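Local coordinates for protein deoxyribodipyrimidine photo-lyase (Oryza sativa Japonica Group, PDB 3UMV) that repairs ultraviolet-damaged DNA, using light and a bound FAD to split cyclobutane pyrimidine dimers back into separate pyrimidines, at residues G283-G291 and Y424-S432; S294-A302 and F316-R324. One frame throughout, in Å; residues are numbered along the deposited sequence.

Contact 1: residues G283-G291 and Y424-S432; sequences GLSPYLHFG and YEIDGRDPS. With FAD (flavin-adenine dinucleotide), chain I.
The imidazole of His289 lies against the backbone of Asp427 and Gly428, with the carbonyl of Gly428 over one face of the ring. Its CG stands anti to the backbone N (chi1 174°), which carries the ring off helix 285-290 into the turn of the partner segment. There NE2 donates to Arg429 O at 3.2 Å; the acceptor sits close to the ring plane, but the N-H meets the carbonyl from above its plane. Gly428 O is nearer to NE2, at 3.0 Å, yet too poorly angled to bond. A water donates to both His289 O and Asp430 OD2, adding a bridge between the segments. Were His289 replaced by an alanine, Arg429 O would probably lose this donor and a gap would open beside the backbone of Asp427 and Gly428.

Ser285 OG donates to the anti lone pair of Asp427 OD2 at 2.6 Å. The same carboxylate oxygen is salt-bridged to Arg396, so two donors share this oxygen and help to set the rotation of the carboxylate. Apolar contact comes from Ile426, whose two branches part: CG2 packs on Pro286 CG (3.7 Å) and CD1 reaches Phe290 CE2 (4.1 Å). The Arg429 guanidinium turns an edge to Phe290, while its NH1 bonds to Leu82 O.

Both segments grip FAD. The amides of Gly283 and Ser285 donate to the phosphate oxygens O2P and O1P, the latter gaining a weak bond from Leu284 N, and Asp427 O accepts from flavin N3 at 2.7 Å. Asp430 caps helix 431-442 through OD1, which receives Ser432 N. Consecutive backbone amides from 283 to 285 holding the flavin-side phosphate, and a turn whose Asp427 carbonyl accepts from the flavin, form part of the FAD site of a photolyase, which Lys390 and Asn421 help to complete.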
loop_
_atom_site.group_PDB
_atom_site.type_symbol
_atom_site.label_atom_id
_atom_site.label_comp_id
_atom_site.label_asym_id
_atom_site.label_seq_id
_atom_site.Cartn_x
_atom_site.Cartn_y
_atom_site.Cartn_z
ATOM N N GLY A 283 9.108 -5.754 -8.223
ATOM C CA GLY A 283 7.785 -5.706 -8.823
ATOM C C GLY A 283 6.700 -6.132 -7.838
ATOM O O GLY A 283 5.605 -6.551 -8.229
ATOM N N LEU A 284 7.008 -6.014 -6.550
ATOM C CA LEU A 284 6.114 -6.491 -5.494
ATOM C C LEU A 284 5.081 -5.478 -5.032
ATOM O O LEU A 284 4.048 -5.864 -4.485
ATOM C CB LEU A 284 6.911 -6.974 -4.278
ATOM C CG LEU A 284 7.655 -8.293 -4.458
ATOM C CD1 LEU A 284 8.539 -8.524 -3.244
ATOM C CD2 LEU A 284 6.653 -9.435 -4.632
ATOM N N SER A 285 5.353 -4.192 -5.237
ATOM C CA SER A 285 4.481 -3.156 -4.664
ATOM C C SER A 285 3.000 -3.258 -5.060
ATOM O O SER A 285 2.124 -2.954 -4.259
ATOM C CB SER A 285 5.025 -1.757 -4.951
ATOM O OG SER A 285 4.998 -1.460 -6.334
ATOM N N PRO A 286 2.700 -3.686 -6.288
ATOM C CA PRO A 286 1.261 -3.788 -6.581
ATOM C C PRO A 286 0.582 -4.780 -5.634
ATOM O O PRO A 286 -0.442 -4.499 -5.011
ATOM C CB PRO A 286 1.226 -4.308 -8.018
ATOM C CG PRO A 286 2.565 -3.935 -8.598
ATOM C CD PRO A 286 3.543 -3.985 -7.465
ATOM N N TYR A 287 1.202 -5.948 -5.501
ATOM C CA TYR A 287 0.715 -6.996 -4.617
ATOM C C TYR A 287 0.710 -6.603 -3.134
ATOM O O TYR A 287 -0.240 -6.887 -2.417
ATOM C CB TYR A 287 1.556 -8.247 -4.841
ATOM C CG TYR A 287 1.516 -8.718 -6.280
ATOM C CD1 TYR A 287 2.665 -8.718 -7.077
ATOM C CD2 TYR A 287 0.342 -9.205 -6.832
ATOM C CE1 TYR A 287 2.619 -9.156 -8.404
ATOM C CE2 TYR A 287 0.294 -9.645 -8.144
ATOM C CZ TYR A 287 1.430 -9.635 -8.919
ATOM O OH TYR A 287 1.359 -10.088 -10.217
ATOM N N LEU A 288 1.760 -5.929 -2.686
ATOM C CA LEU A 288 1.858 -5.514 -1.295
ATOM C C LEU A 288 0.812 -4.451 -0.993
ATOM O O LEU A 288 0.195 -4.465 0.078
ATOM C CB LEU A 288 3.267 -4.971 -1.003
ATOM C CG LEU A 288 4.377 -6.030 -0.981
ATOM C CD1 LEU A 288 5.729 -5.358 -0.819
ATOM C CD2 LEU A 288 4.160 -7.049 0.112
ATOM N N HIS A 289 0.587 -3.538 -1.940
ATOM C CA HIS A 289 -0.421 -2.517 -1.709
ATOM C C HIS A 289 -1.821 -3.075 -1.423
ATOM O O HIS A 289 -2.512 -2.615 -0.507
ATOM C CB HIS A 289 -0.535 -1.537 -2.869
ATOM C CG HIS A 289 -1.662 -0.584 -2.681
ATOM N ND1 HIS A 289 -2.890 -0.750 -3.287
ATOM C CD2 HIS A 289 -1.787 0.480 -1.858
ATOM C CE1 HIS A 289 -3.710 0.203 -2.876
ATOM N NE2 HIS A 289 -3.061 0.963 -2.010
ATOM N N PHE A 290 -2.234 -4.050 -2.223
ATOM C CA PHE A 290 -3.557 -4.632 -2.096
ATOM C C PHE A 290 -3.543 -5.784 -1.093
ATOM O O PHE A 290 -4.571 -6.392 -0.829
ATOM C CB PHE A 290 -4.054 -5.105 -3.463
ATOM C CG PHE A 290 -4.386 -3.982 -4.401
ATOM C CD1 PHE A 290 -5.542 -3.242 -4.224
ATOM C CD2 PHE A 290 -3.537 -3.658 -5.453
ATOM C CE1 PHE A 290 -5.856 -2.199 -5.085
ATOM C CE2 PHE A 290 -3.844 -2.619 -6.320
ATOM C CZ PHE A 290 -5.011 -1.891 -6.142
ATOM N N GLY A 291 -2.380 -6.066 -0.521
ATOM C CA GLY A 291 -2.260 -7.175 0.411
ATOM C C GLY A 291 -2.467 -8.542 -0.219
ATOM O O GLY A 291 -2.840 -9.496 0.485
ATOM N N TYR A 424 -2.386 7.452 -11.234
ATOM C CA TYR A 424 -1.740 6.574 -12.201
ATOM C C TYR A 424 -1.035 5.333 -11.650
ATOM O O TYR A 424 -0.937 4.314 -12.348
ATOM C CB TYR A 424 -0.743 7.396 -13.035
ATOM C CG TYR A 424 -1.444 8.364 -13.976
ATOM C CD1 TYR A 424 -1.431 9.736 -13.753
ATOM C CD2 TYR A 424 -2.139 7.890 -15.068
ATOM C CE1 TYR A 424 -2.072 10.617 -14.632
ATOM C CE2 TYR A 424 -2.782 8.758 -15.945
ATOM C CZ TYR A 424 -2.752 10.109 -15.712
ATOM O OH TYR A 424 -3.393 10.955 -16.587
ATOM N N GLU A 425 -0.500 5.412 -10.435
ATOM C CA GLU A 425 0.267 4.287 -9.908
ATOM C C GLU A 425 -0.635 3.131 -9.467
ATOM O O GLU A 425 -1.664 3.324 -8.822
ATOM C CB GLU A 425 1.177 4.714 -8.749
ATOM C CG GLU A 425 2.185 5.778 -9.071
ATOM C CD GLU A 425 3.443 5.256 -9.762
ATOM O OE1 GLU A 425 4.448 5.989 -9.780
ATOM O OE2 GLU A 425 3.436 4.119 -10.270
ATOM N N ILE A 426 -0.235 1.918 -9.817
ATOM C CA ILE A 426 -0.962 0.739 -9.380
ATOM C C ILE A 426 -0.791 0.520 -7.877
ATOM O O ILE A 426 -1.648 -0.074 -7.235
ATOM C CB ILE A 426 -0.534 -0.506 -10.187
ATOM C CG1 ILE A 426 -1.474 -1.679 -9.885
ATOM C CG2 ILE A 426 0.942 -0.847 -9.947
ATOM C CD1 ILE A 426 -2.912 -1.356 -10.150
ATOM N N ASP A 427 0.289 1.060 -7.320
ATOM C CA ASP A 427 0.618 0.907 -5.907
ATOM C C ASP A 427 0.305 2.166 -5.077
ATOM O O ASP A 427 0.700 2.279 -3.909
ATOM C CB ASP A 427 2.094 0.450 -5.747
ATOM C CG ASP A 427 3.099 1.428 -6.367
ATOM O OD1 ASP A 427 2.762 2.610 -6.580
ATOM O OD2 ASP A 427 4.246 1.012 -6.640
ATOM N N GLY A 428 -0.441 3.090 -5.685
ATOM C CA GLY A 428 -0.718 4.391 -5.100
ATOM C C GLY A 428 -1.864 4.378 -4.106
ATOM O O GLY A 428 -2.397 3.313 -3.791
ATOM N N ARG A 429 -2.242 5.556 -3.612
ATOM C CA ARG A 429 -3.252 5.665 -2.554
ATOM C C ARG A 429 -2.811 4.789 -1.380
ATOM O O ARG A 429 -3.545 3.917 -0.912
ATOM C CB ARG A 429 -4.649 5.266 -3.078
ATOM C CG ARG A 429 -5.201 6.170 -4.199
ATOM C CD ARG A 429 -6.338 5.481 -4.982
ATOM N NE ARG A 429 -5.983 4.100 -5.300
ATOM C CZ ARG A 429 -6.602 3.028 -4.803
ATOM N NH1 ARG A 429 -7.661 3.163 -3.997
ATOM N NH2 ARG A 429 -6.172 1.813 -5.126
ATOM N N ASP A 430 -1.596 5.065 -0.906
ATOM C CA ASP A 430 -0.863 4.189 -0.007
ATOM C C ASP A 430 -0.038 5.062 0.925
ATOM O O ASP A 430 0.506 6.065 0.500
ATOM C CB ASP A 430 0.102 3.321 -0.839
ATOM C CG ASP A 430 0.706 2.169 -0.037
ATOM O OD1 ASP A 430 1.719 2.379 0.669
ATOM O OD2 ASP A 430 0.157 1.048 -0.109
ATOM N N PRO A 431 0.098 4.660 2.189
ATOM C CA PRO A 431 0.982 5.415 3.082
ATOM C C PRO A 431 2.346 5.720 2.441
ATOM O O PRO A 431 2.888 6.815 2.589
ATOM C CB PRO A 431 1.130 4.475 4.277
ATOM C CG PRO A 431 -0.188 3.728 4.290
ATOM C CD PRO A 431 -0.489 3.480 2.851
ATOM N N SER A 432 2.903 4.747 1.734
ATOM C CA SER A 432 4.197 4.937 1.094
ATOM C C SER A 432 4.179 5.922 -0.064
ATOM O O SER A 432 5.213 6.455 -0.421
ATOM C CB SER A 432 4.786 3.605 0.623
ATOM O OG SER A 432 5.013 2.724 1.717
HETATM P PA FAD I . 11.596 -2.643 -4.647
HETATM O O1A FAD I . 12.852 -1.839 -4.787
HETATM O O2A FAD I . 11.701 -4.058 -5.145
HETATM O O5B FAD I . 11.147 -2.602 -3.111
HETATM C C5B FAD I . 10.483 -3.684 -2.495
HETATM C C4B FAD I . 9.433 -3.158 -1.511
HETATM O O4B FAD I . 10.008 -2.327 -0.514
HETATM C C3B FAD I . 8.408 -2.276 -2.197
HETATM O O3B FAD I . 7.391 -3.040 -2.802
HETATM C C2B FAD I . 7.884 -1.482 -1.037
HETATM O O2B FAD I . 7.014 -2.289 -0.265
HETATM C C1B FAD I . 9.131 -1.262 -0.220
HETATM N N9A FAD I . 9.757 0.029 -0.551
HETATM C C8A FAD I . 10.751 0.271 -1.461
HETATM N N7A FAD I . 11.025 1.596 -1.428
HETATM C C5A FAD I . 10.206 2.198 -0.521
HETATM C C6A FAD I . 10.042 3.513 -0.069
HETATM N N6A FAD I . 10.841 4.503 -0.466
HETATM N N1A FAD I . 9.099 3.794 0.895
HETATM C C2A FAD I . 8.329 2.781 1.419
HETATM N N3A FAD I . 8.489 1.488 0.972
HETATM C C4A FAD I . 9.418 1.208 0.032
HETATM N N1 FAD I . 5.486 3.160 -2.871
HETATM C C2 FAD I . 4.259 2.565 -2.908
HETATM O O2 FAD I . 4.172 1.411 -2.487
HETATM N N3 FAD I . 3.157 3.254 -3.382
HETATM C C4 FAD I . 3.284 4.553 -3.842
HETATM O O4 FAD I . 2.299 5.163 -4.270
HETATM C C4X FAD I . 4.536 5.154 -3.789
HETATM N N5 FAD I . 4.732 6.437 -4.243
HETATM C C5X FAD I . 5.979 7.026 -4.163
HETATM C C6 FAD I . 6.161 8.345 -4.598
HETATM C C7 FAD I . 7.424 8.941 -4.524
HETATM C C7M FAD I . 7.589 10.366 -4.985
HETATM C C8 FAD I . 8.500 8.204 -4.021
HETATM C C8M FAD I . 9.878 8.788 -3.920
HETATM C C9 FAD I . 8.309 6.897 -3.606
HETATM C C9A FAD I . 7.058 6.312 -3.673
HETATM N N10 FAD I . 6.879 5.007 -3.260
HETATM C C10 FAD I . 5.624 4.452 -3.314
HETATM C "C1'" FAD I . 8.029 4.171 -2.716
HETATM C "C2'" FAD I . 8.789 3.345 -3.802
HETATM O "O2'" FAD I . 9.159 4.097 -4.963
HETATM C "C3'" FAD I . 8.030 2.093 -4.279
HETATM O "O3'" FAD I . 7.610 1.354 -3.163
HETATM C "C4'" FAD I . 8.871 1.178 -5.173
HETATM O "O4'" FAD I . 9.307 1.894 -6.314
HETATM C "C5'" FAD I . 8.015 -0.026 -5.560
HETATM O "O5'" FAD I . 8.551 -0.828 -6.585
HETATM P P FAD I . 9.099 -2.294 -6.227
HETATM O O1P FAD I . 8.066 -3.078 -5.443
HETATM O O2P FAD I . 9.519 -2.989 -7.496
HETATM O O3P FAD I . 10.382 -1.830 -5.366
HETATM O O HOH W 1 -1.640 -0.730 1.590
#

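Contact 2: residues S294-A302 and F316-R324; sequences SAQRCALEA and FLEELVVRR. With FAD (flavin-adenine dinucleotide), chain I.
Apolar packing carries most of the contact, with Leu320 CD2 set against helix 295-305, 3.6 Å from Cys298 CB and equally near Ala299 N. With chi1 at 173°, CG extends opposite the backbone N and brings the branched end to this neighbour. Leu317 contributes through CD2, which lies 3.8 Å from Ala299 CB and also touches Ala302 CB. The same Ala302 methyl meets the edge of the Phe316 ring at CD1 (4.0 Å), and Val321 CG2 reaches Ala299 CB from the next turn. Ala299 and Ala302 thus abut larger side chains, while the axes pass 10.0 Å apart at closest approach and run roughly antiparallel, with 150° between the directions of the short segments.

Arg324 makes a contact of another kind: the Ala295 methyl lies over one face of its guanidinium, off toward the rim. The chain, bent at chi3 (50°), folds back so that NE donates to Leu320 O at 2.7 Å, almost in line with that carbonyl; NH2 adds a weak bond to the same oxygen. These bonds limit the rotation of the guanidinium beneath Ala295.

No hydrogen bond crosses between the segments; Ser294 OG accepts from Arg297 N as the N-cap, and Arg297 NH2 forms a salt bridge with Glu301 OE2. Arg297 has further acidic partners in Asp52 and Glu202.

The 316-324 part of helix 310-333 also borders the cofactor: Glu319 O, Leu320 CA and Arg324 CA approach the adenosine part of FAD, and Phe316 CE2 the ribose carbon C5B. A wider pi-type turn at 318-323 falls here. This is an antiparallel helix pair in the helical, FAD-binding part of the photolyase fold.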
loop_
_atom_site.group_PDB
_atom_site.type_symbol
_atom_site.label_atom_id
_atom_site.label_comp_id
_atom_site.label_asym_id
_atom_site.label_seq_id
_atom_site.Cartn_x
_atom_site.Cartn_y
_atom_site.Cartn_z
ATOM N N SER A 294 1.669 -11.121 1.763
ATOM C CA SER A 294 2.082 -10.596 3.055
ATOM C C SER A 294 3.521 -10.066 2.975
ATOM O O SER A 294 4.402 -10.740 2.438
ATOM C CB SER A 294 2.001 -11.740 4.076
ATOM O OG SER A 294 2.809 -11.482 5.209
ATOM N N ALA A 295 3.779 -8.874 3.504
ATOM C CA ALA A 295 5.158 -8.372 3.536
ATOM C C ALA A 295 6.029 -9.269 4.418
ATOM O O ALA A 295 7.212 -9.444 4.139
ATOM C CB ALA A 295 5.215 -6.952 4.039
ATOM N N GLN A 296 5.432 -9.802 5.486
ATOM C CA GLN A 296 6.096 -10.755 6.376
ATOM C C GLN A 296 6.478 -12.026 5.608
ATOM O O GLN A 296 7.601 -12.521 5.745
ATOM C CB GLN A 296 5.191 -11.065 7.579
ATOM C CG GLN A 296 5.787 -12.007 8.612
ATOM C CD GLN A 296 5.053 -11.941 9.942
ATOM O OE1 GLN A 296 4.330 -10.977 10.233
ATOM N NE2 GLN A 296 5.226 -12.968 10.753
ATOM N N ARG A 297 5.563 -12.540 4.782
ATOM C CA ARG A 297 5.916 -13.635 3.870
ATOM C C ARG A 297 7.141 -13.303 3.007
ATOM O O ARG A 297 8.038 -14.139 2.842
ATOM C CB ARG A 297 4.736 -13.989 2.953
ATOM C CG ARG A 297 5.108 -14.934 1.811
ATOM C CD ARG A 297 5.752 -16.201 2.358
ATOM N NE ARG A 297 4.899 -16.856 3.340
ATOM C CZ ARG A 297 5.307 -17.766 4.216
ATOM N NH1 ARG A 297 4.437 -18.289 5.067
ATOM N NH2 ARG A 297 6.581 -18.148 4.246
ATOM N N CYS A 298 7.171 -12.099 2.434
ATOM C CA CYS A 298 8.284 -11.709 1.567
ATOM C C CYS A 298 9.589 -11.653 2.372
ATOM O O CYS A 298 10.649 -12.085 1.897
ATOM C CB CYS A 298 8.005 -10.348 0.920
ATOM S SG CYS A 298 6.650 -10.357 -0.261
ATOM N N ALA A 299 9.504 -11.110 3.585
ATOM C CA ALA A 299 10.656 -11.041 4.484
ATOM C C ALA A 299 11.165 -12.429 4.894
ATOM O O ALA A 299 12.368 -12.665 4.903
ATOM C CB ALA A 299 10.308 -10.228 5.725
ATOM N N LEU A 300 10.252 -13.333 5.237
ATOM C CA LEU A 300 10.631 -14.697 5.615
ATOM C C LEU A 300 11.371 -15.411 4.493
ATOM O O LEU A 300 12.354 -16.116 4.727
ATOM C CB LEU A 300 9.395 -15.519 5.981
ATOM C CG LEU A 300 8.710 -15.148 7.283
ATOM C CD1 LEU A 300 7.299 -15.717 7.312
ATOM C CD2 LEU A 300 9.523 -15.606 8.486
ATOM N N GLU A 301 10.874 -15.252 3.278
ATOM C CA GLU A 301 11.482 -15.914 2.136
ATOM C C GLU A 301 12.829 -15.294 1.824
ATOM O O GLU A 301 13.747 -15.985 1.372
ATOM C CB GLU A 301 10.549 -15.865 0.927
ATOM C CG GLU A 301 9.233 -16.596 1.151
ATOM C CD GLU A 301 9.446 -18.074 1.410
ATOM O OE1 GLU A 301 10.487 -18.601 0.955
ATOM O OE2 GLU A 301 8.591 -18.709 2.065
ATOM N N ALA A 302 12.956 -13.989 2.049
ATOM C CA ALA A 302 14.249 -13.342 1.863
ATOM C C ALA A 302 15.251 -13.890 2.880
ATOM O O ALA A 302 16.405 -14.124 2.555
ATOM C CB ALA A 302 14.122 -11.832 1.982
ATOM N N PHE A 316 17.309 -5.337 0.282
ATOM C CA PHE A 316 15.897 -5.617 0.033
ATOM C C PHE A 316 15.065 -5.526 1.321
ATOM O O PHE A 316 14.054 -4.830 1.365
ATOM C CB PHE A 316 15.750 -6.996 -0.605
ATOM C CG PHE A 316 14.322 -7.399 -0.872
ATOM C CD1 PHE A 316 13.789 -8.524 -0.264
ATOM C CD2 PHE A 316 13.521 -6.663 -1.734
ATOM C CE1 PHE A 316 12.480 -8.917 -0.508
ATOM C CE2 PHE A 316 12.208 -7.055 -1.987
ATOM C CZ PHE A 316 11.690 -8.182 -1.360
ATOM N N LEU A 317 15.502 -6.227 2.362
ATOM C CA LEU A 317 14.839 -6.193 3.666
ATOM C C LEU A 317 14.756 -4.776 4.258
ATOM O O LEU A 317 13.795 -4.450 4.947
ATOM C CB LEU A 317 15.539 -7.153 4.632
ATOM C CG LEU A 317 15.237 -8.642 4.419
ATOM C CD1 LEU A 317 16.247 -9.531 5.170
ATOM C CD2 LEU A 317 13.799 -8.963 4.822
ATOM N N GLU A 318 15.767 -3.945 4.013
ATOM C CA GLU A 318 15.734 -2.553 4.475
ATOM C C GLU A 318 14.564 -1.782 3.830
ATOM O O GLU A 318 13.834 -1.035 4.505
ATOM C CB GLU A 318 17.085 -1.865 4.208
ATOM C CG GLU A 318 17.108 -0.343 4.404
ATOM C CD GLU A 318 16.955 0.092 5.863
ATOM O OE1 GLU A 318 16.603 1.273 6.095
ATOM O OE2 GLU A 318 17.186 -0.736 6.772
ATOM N N GLU A 319 14.372 -1.968 2.531
ATOM C CA GLU A 319 13.294 -1.258 1.838
ATOM C C GLU A 319 11.953 -1.908 2.171
ATOM O O GLU A 319 10.965 -1.227 2.481
ATOM C CB GLU A 319 13.535 -1.241 0.321
ATOM C CG GLU A 319 14.938 -0.788 -0.094
ATOM C CD GLU A 319 15.227 0.663 0.251
ATOM O OE1 GLU A 319 14.417 1.547 -0.117
ATOM O OE2 GLU A 319 16.266 0.926 0.890
ATOM N N LEU A 320 11.931 -3.237 2.158
ATOM C CA LEU A 320 10.693 -3.971 2.346
ATOM C C LEU A 320 10.095 -3.823 3.751
ATOM O O LEU A 320 8.875 -3.774 3.894
ATOM C CB LEU A 320 10.917 -5.458 2.047
ATOM C CG LEU A 320 9.743 -6.385 2.356
ATOM C CD1 LEU A 320 8.648 -6.172 1.341
ATOM C CD2 LEU A 320 10.213 -7.831 2.333
ATOM N N VAL A 321 10.942 -3.785 4.780
ATOM C CA VAL A 321 10.473 -3.761 6.162
ATOM C C VAL A 321 10.651 -2.396 6.798
ATOM O O VAL A 321 9.680 -1.746 7.182
ATOM C CB VAL A 321 11.158 -4.842 7.023
ATOM C CG1 VAL A 321 10.754 -4.707 8.501
ATOM C CG2 VAL A 321 10.819 -6.230 6.478
ATOM N N VAL A 322 11.888 -1.934 6.899
ATOM C CA VAL A 322 12.118 -0.666 7.563
ATOM C C VAL A 322 11.453 0.539 6.880
ATOM O O VAL A 322 10.720 1.287 7.517
ATOM C CB VAL A 322 13.615 -0.407 7.797
ATOM C CG1 VAL A 322 13.835 1.035 8.176
ATOM C CG2 VAL A 322 14.110 -1.318 8.912
ATOM N N ARG A 323 11.712 0.723 5.593
ATOM C CA ARG A 323 11.168 1.887 4.909
ATOM C C ARG A 323 9.643 1.814 4.816
ATOM O O ARG A 323 8.948 2.768 5.182
ATOM C CB ARG A 323 11.805 2.064 3.532
ATOM C CG ARG A 323 13.301 2.331 3.583
ATOM C CD ARG A 323 13.667 3.487 2.656
ATOM N NE ARG A 323 13.104 4.750 3.128
ATOM C CZ ARG A 323 13.794 5.664 3.801
ATOM N NH1 ARG A 323 13.211 6.788 4.200
ATOM N NH2 ARG A 323 15.077 5.451 4.065
ATOM N N ARG A 324 9.124 0.683 4.348
ATOM C CA ARG A 324 7.685 0.553 4.150
ATOM C C ARG A 324 6.974 0.761 5.485
ATOM O O ARG A 324 6.006 1.518 5.571
ATOM C CB ARG A 324 7.313 -0.808 3.566
ATOM C CG ARG A 324 5.797 -0.993 3.414
ATOM C CD ARG A 324 5.472 -2.377 2.894
ATOM N NE ARG A 324 6.174 -3.360 3.707
ATOM C CZ ARG A 324 5.769 -3.812 4.888
ATOM N NH1 ARG A 324 4.604 -3.423 5.416
ATOM N NH2 ARG A 324 6.533 -4.685 5.541
HETATM P PA FAD I . 11.596 -2.643 -4.647
HETATM O O1A FAD I . 12.852 -1.839 -4.787
HETATM O O2A FAD I . 11.701 -4.058 -5.145
HETATM O O5B FAD I . 11.147 -2.602 -3.111
HETATM C C5B FAD I . 10.483 -3.684 -2.495
HETATM C C4B FAD I . 9.433 -3.158 -1.511
HETATM O O4B FAD I . 10.008 -2.327 -0.514
HETATM C C3B FAD I . 8.408 -2.276 -2.197
HETATM O O3B FAD I . 7.391 -3.040 -2.802
HETATM C C2B FAD I . 7.884 -1.482 -1.037
HETATM O O2B FAD I . 7.014 -2.289 -0.265
HETATM C C1B FAD I . 9.131 -1.262 -0.220
HETATM N N9A FAD I . 9.757 0.029 -0.551
HETATM C C8A FAD I . 10.751 0.271 -1.461
HETATM N N7A FAD I . 11.025 1.596 -1.428
HETATM C C5A FAD I . 10.206 2.198 -0.521
HETATM C C6A FAD I . 10.042 3.513 -0.069
HETATM N N6A FAD I . 10.841 4.503 -0.466
HETATM N N1A FAD I . 9.099 3.794 0.895
HETATM C C2A FAD I . 8.329 2.781 1.419
HETATM N N3A FAD I . 8.489 1.488 0.972
HETATM C C4A FAD I . 9.418 1.208 0.032
HETATM N N1 FAD I . 5.486 3.160 -2.871
HETATM C C2 FAD I . 4.259 2.565 -2.908
HETATM O O2 FAD I . 4.172 1.411 -2.487
HETATM N N3 FAD I . 3.157 3.254 -3.382
HETATM C C4 FAD I . 3.284 4.553 -3.842
HETATM O O4 FAD I . 2.299 5.163 -4.270
HETATM C C4X FAD I . 4.536 5.154 -3.789
HETATM N N5 FAD I . 4.732 6.437 -4.243
HETATM C C5X FAD I . 5.979 7.026 -4.163
HETATM C C6 FAD I . 6.161 8.345 -4.598
HETATM C C7 FAD I . 7.424 8.941 -4.524
HETATM C C7M FAD I . 7.589 10.366 -4.985
HETATM C C8 FAD I . 8.500 8.204 -4.021
HETATM C C8M FAD I . 9.878 8.788 -3.920
HETATM C C9 FAD I . 8.309 6.897 -3.606
HETATM C C9A FAD I . 7.058 6.312 -3.673
HETATM N N10 FAD I . 6.879 5.007 -3.260
HETATM C C10 FAD I . 5.624 4.452 -3.314
HETATM C "C1'" FAD I . 8.029 4.171 -2.716
HETATM C "C2'" FAD I . 8.789 3.345 -3.802
HETATM O "O2'" FAD I . 9.159 4.097 -4.963
HETATM C "C3'" FAD I . 8.030 2.093 -4.279
HETATM O "O3'" FAD I . 7.610 1.354 -3.163
HETATM C "C4'" FAD I . 8.871 1.178 -5.173
HETATM O "O4'" FAD I . 9.307 1.894 -6.314
HETATM C "C5'" FAD I . 8.015 -0.026 -5.560
HETATM O "O5'" FAD I . 8.551 -0.828 -6.585
HETATM P P FAD I . 9.099 -2.294 -6.227
HETATM O O1P FAD I . 8.066 -3.078 -5.443
HETATM O O2P FAD I . 9.519 -2.989 -7.496
HETATM O O3P FAD I . 10.382 -1.830 -5.366
#

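In the fold
The centres of the two contacts are about 14 Å apart, and both border the same FAD. Along the chain, helix 285-290 opens contact 1 and is followed by helix 295-305 and helix 310-333, which pair in contact 2; the chain returns to contact 1 only at 424-432, so contact 2 falls wholly between its two segments. The sites meet where Leu284 and Leu288 pack on Phe316, Cys298, Leu320 and Ala295. The centre of contact 1 lies about 4 Å from the centre of the chain, that of contact 2 about 13 Å. Contact 1 reaches the phosphate and flavin and also touches the adenosine, which contact 2 chiefly lines; the fold thus gathers parts far apart in sequence round one FAD.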